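Thiosulfate sulfurtransferase (Pseudomonas aeruginosa, PDB 1YT8) probably transfers sulfur from thiosulfate to cyanide, as a sulfurtransferase built from rhodanese-like domains. Local coordinates at residues Ala385-Glu390 against Arg432-Cys437. Numbering follows the deposited sequence.
Sequences ADWLGE and RYVLTC
Arg432 lays its guanidinium flat over one face of the Trp387 indole, and this stack carries most of the contact. The two planes are only 5° apart, and Arg432 CZ sits 3.6 Å from the centroid of the five-membered ring of Trp387, a cation-pi arrangement. The neighbouring methylene covers the other half of the indole: Arg432 CD lies 3.7 Å from the centroid of the six-membered ring, a CH-pi contact. An arginine chain extended from CG to NE suits this place because its aliphatic part and its flat cation can span both rings together. Tryptophan offers a surface broad enough to receive them, and its chi1 of -80°, with CG anti to the carbonyl carbon, helps bring the indole to the strand. Rotation of the guanidinium is further restrained by Thr393, whose OG1 is hydrogen-bonded to Arg432 NE.

Deeper in, the packing becomes apolar. Val434, buried and beta-branched as befits a central strand, sets CG2 obliquely against the indole, 3.9 Å from Trp387 CZ3. The looser side faces the exposed turn Trp387-Glu390, where a water spans the segments. It accepts from Arg432 NH2 at 3.0 Å and can donate to Trp387 O, 2.8 Å away, though other acceptors compete for its protons. The turn is type I, closed by Glu390 N bonding to Trp387 O.

In this rhodanese-like domain, the contact joins the last turn of helix 381-387 to the start of strand 432-436, the middle strand of a five-stranded parallel sheet. Strand 393-397 pairs with it on one side and strand 458-461 on the other, the latter supplying Phe459 edge-to-face with Trp387. Ile379 of strand 378-379 touches both Trp387 and Val434, while Tyr433, whose CB points away from the tryptophan, and Leu435 meet helix 441-454 instead.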
loop_
_atom_site.group_PDB
_atom_site.type_symbol
_atom_site.label_atom_id
_atom_site.label_comp_id
_atom_site.label_asym_id
_atom_site.label_seq_id
_atom_site.Cartn_x
_atom_site.Cartn_y
_atom_site.Cartn_z
ATOM N N ALA A 385 -31.561 11.296 12.770
ATOM C CA ALA A 385 -31.504 11.825 14.127
ATOM C C ALA A 385 -32.867 11.650 14.795
ATOM O O ALA A 385 -32.953 11.217 15.945
ATOM C CB ALA A 385 -31.104 13.301 14.105
ATOM N N ASP A 386 -33.932 11.974 14.064
ATOM C CA ASP A 386 -35.287 11.822 14.590
ATOM C C ASP A 386 -35.558 10.361 14.940
ATOM O O ASP A 386 -36.041 10.056 16.028
ATOM C CB ASP A 386 -36.315 12.315 13.567
ATOM C CG ASP A 386 -36.462 13.827 13.568
ATOM O OD1 ASP A 386 -37.038 14.373 12.602
ATOM O OD2 ASP A 386 -36.011 14.472 14.540
ATOM N N TRP A 387 -35.241 9.460 14.013
ATOM C CA TRP A 387 -35.438 8.030 14.232
ATOM C C TRP A 387 -34.763 7.557 15.518
ATOM O O TRP A 387 -35.345 6.801 16.293
ATOM C CB TRP A 387 -34.863 7.233 13.055
ATOM C CG TRP A 387 -35.742 7.183 11.837
ATOM C CD1 TRP A 387 -36.757 8.039 11.515
ATOM C CD2 TRP A 387 -35.661 6.234 10.768
ATOM N NE1 TRP A 387 -37.315 7.680 10.311
ATOM C CE2 TRP A 387 -36.663 6.575 9.830
ATOM C CE3 TRP A 387 -34.840 5.126 10.510
ATOM C CZ2 TRP A 387 -36.867 5.848 8.651
ATOM C CZ3 TRP A 387 -35.040 4.402 9.336
ATOM C CH2 TRP A 387 -36.049 4.768 8.420
ATOM N N LEU A 388 -33.528 8.002 15.732
ATOM C CA LEU A 388 -32.764 7.612 16.911
ATOM C C LEU A 388 -33.351 8.124 18.223
ATOM O O LEU A 388 -32.874 7.767 19.303
ATOM C CB LEU A 388 -31.312 8.078 16.763
ATOM C CG LEU A 388 -30.539 7.377 15.639
ATOM C CD1 LEU A 388 -29.157 7.997 15.481
ATOM C CD2 LEU A 388 -30.424 5.891 15.956
ATOM N N GLY A 389 -34.384 8.955 18.125
ATOM C CA GLY A 389 -35.024 9.491 19.315
ATOM C C GLY A 389 -35.867 8.441 20.016
ATOM O O GLY A 389 -36.321 8.643 21.143
ATOM N N GLU A 390 -36.080 7.318 19.339
ATOM C CA GLU A 390 -36.857 6.207 19.880
ATOM C C GLU A 390 -36.090 4.923 19.590
ATOM O O GLU A 390 -35.325 4.857 18.629
ATOM C CB GLU A 390 -38.227 6.128 19.201
ATOM C CG GLU A 390 -39.074 7.386 19.308
ATOM C CD GLU A 390 -39.392 7.754 20.742
ATOM O OE1 GLU A 390 -39.864 6.870 21.491
ATOM O OE2 GLU A 390 -39.177 8.928 21.119
ATOM N N ARG A 432 -35.558 -1.576 12.003
ATOM C CA ARG A 432 -34.983 -1.048 10.774
ATOM C C ARG A 432 -33.488 -0.792 10.948
ATOM O O ARG A 432 -33.026 -0.462 12.042
ATOM C CB ARG A 432 -35.689 0.254 10.393
ATOM C CG ARG A 432 -35.724 1.271 11.525
ATOM C CD ARG A 432 -36.791 2.335 11.309
ATOM N NE ARG A 432 -36.841 3.281 12.421
ATOM C CZ ARG A 432 -37.755 4.239 12.552
ATOM N NH1 ARG A 432 -38.706 4.382 11.639
ATOM N NH2 ARG A 432 -37.719 5.057 13.598
ATOM N N TYR A 433 -32.741 -0.945 9.860
ATOM C CA TYR A 433 -31.299 -0.733 9.876
ATOM C C TYR A 433 -30.918 0.442 8.992
ATOM O O TYR A 433 -31.519 0.662 7.941
ATOM C CB TYR A 433 -30.567 -1.969 9.350
ATOM C CG TYR A 433 -30.653 -3.190 10.228
ATOM C CD1 TYR A 433 -29.683 -3.448 11.198
ATOM C CD2 TYR A 433 -31.690 -4.105 10.073
ATOM C CE1 TYR A 433 -29.746 -4.593 11.989
ATOM C CE2 TYR A 433 -31.765 -5.248 10.858
ATOM C CZ TYR A 433 -30.792 -5.488 11.812
ATOM O OH TYR A 433 -30.878 -6.619 12.585
ATOM N N VAL A 434 -29.910 1.189 9.426
ATOM C CA VAL A 434 -29.397 2.313 8.663
ATOM C C VAL A 434 -27.893 2.069 8.580
ATOM O O VAL A 434 -27.224 1.939 9.606
ATOM C CB VAL A 434 -29.667 3.659 9.360
ATOM C CG1 VAL A 434 -29.028 4.787 8.553
ATOM C CG2 VAL A 434 -31.173 3.891 9.479
ATOM N N LEU A 435 -27.370 1.984 7.362
ATOM C CA LEU A 435 -25.946 1.720 7.172
ATOM C C LEU A 435 -25.165 2.987 6.842
ATOM O O LEU A 435 -25.650 3.860 6.122
ATOM C CB LEU A 435 -25.755 0.692 6.052
ATOM C CG LEU A 435 -26.742 -0.486 6.023
ATOM C CD1 LEU A 435 -26.309 -1.453 4.931
ATOM C CD2 LEU A 435 -26.795 -1.194 7.372
ATOM N N THR A 436 -23.948 3.083 7.367
ATOM C CA THR A 436 -23.116 4.247 7.110
ATOM C C THR A 436 -21.638 3.876 7.044
ATOM O O THR A 436 -21.246 2.744 7.317
ATOM C CB THR A 436 -23.301 5.323 8.214
ATOM O OG1 THR A 436 -22.657 6.542 7.820
ATOM C CG2 THR A 436 -22.689 4.852 9.531
ATOM N N CYS A 437 -20.838 4.855 6.649
ATOM C CA CYS A 437 -19.388 4.745 6.576
ATOM C C CYS A 437 -18.962 6.174 6.280
ATOM O O CYS A 437 -19.798 7.082 6.318
ATOM C CB CYS A 437 -18.926 3.773 5.476
ATOM S SG CYS A 437 -19.258 4.238 3.766
HETATM O O HOH W 1 -36.167 4.132 16.015
#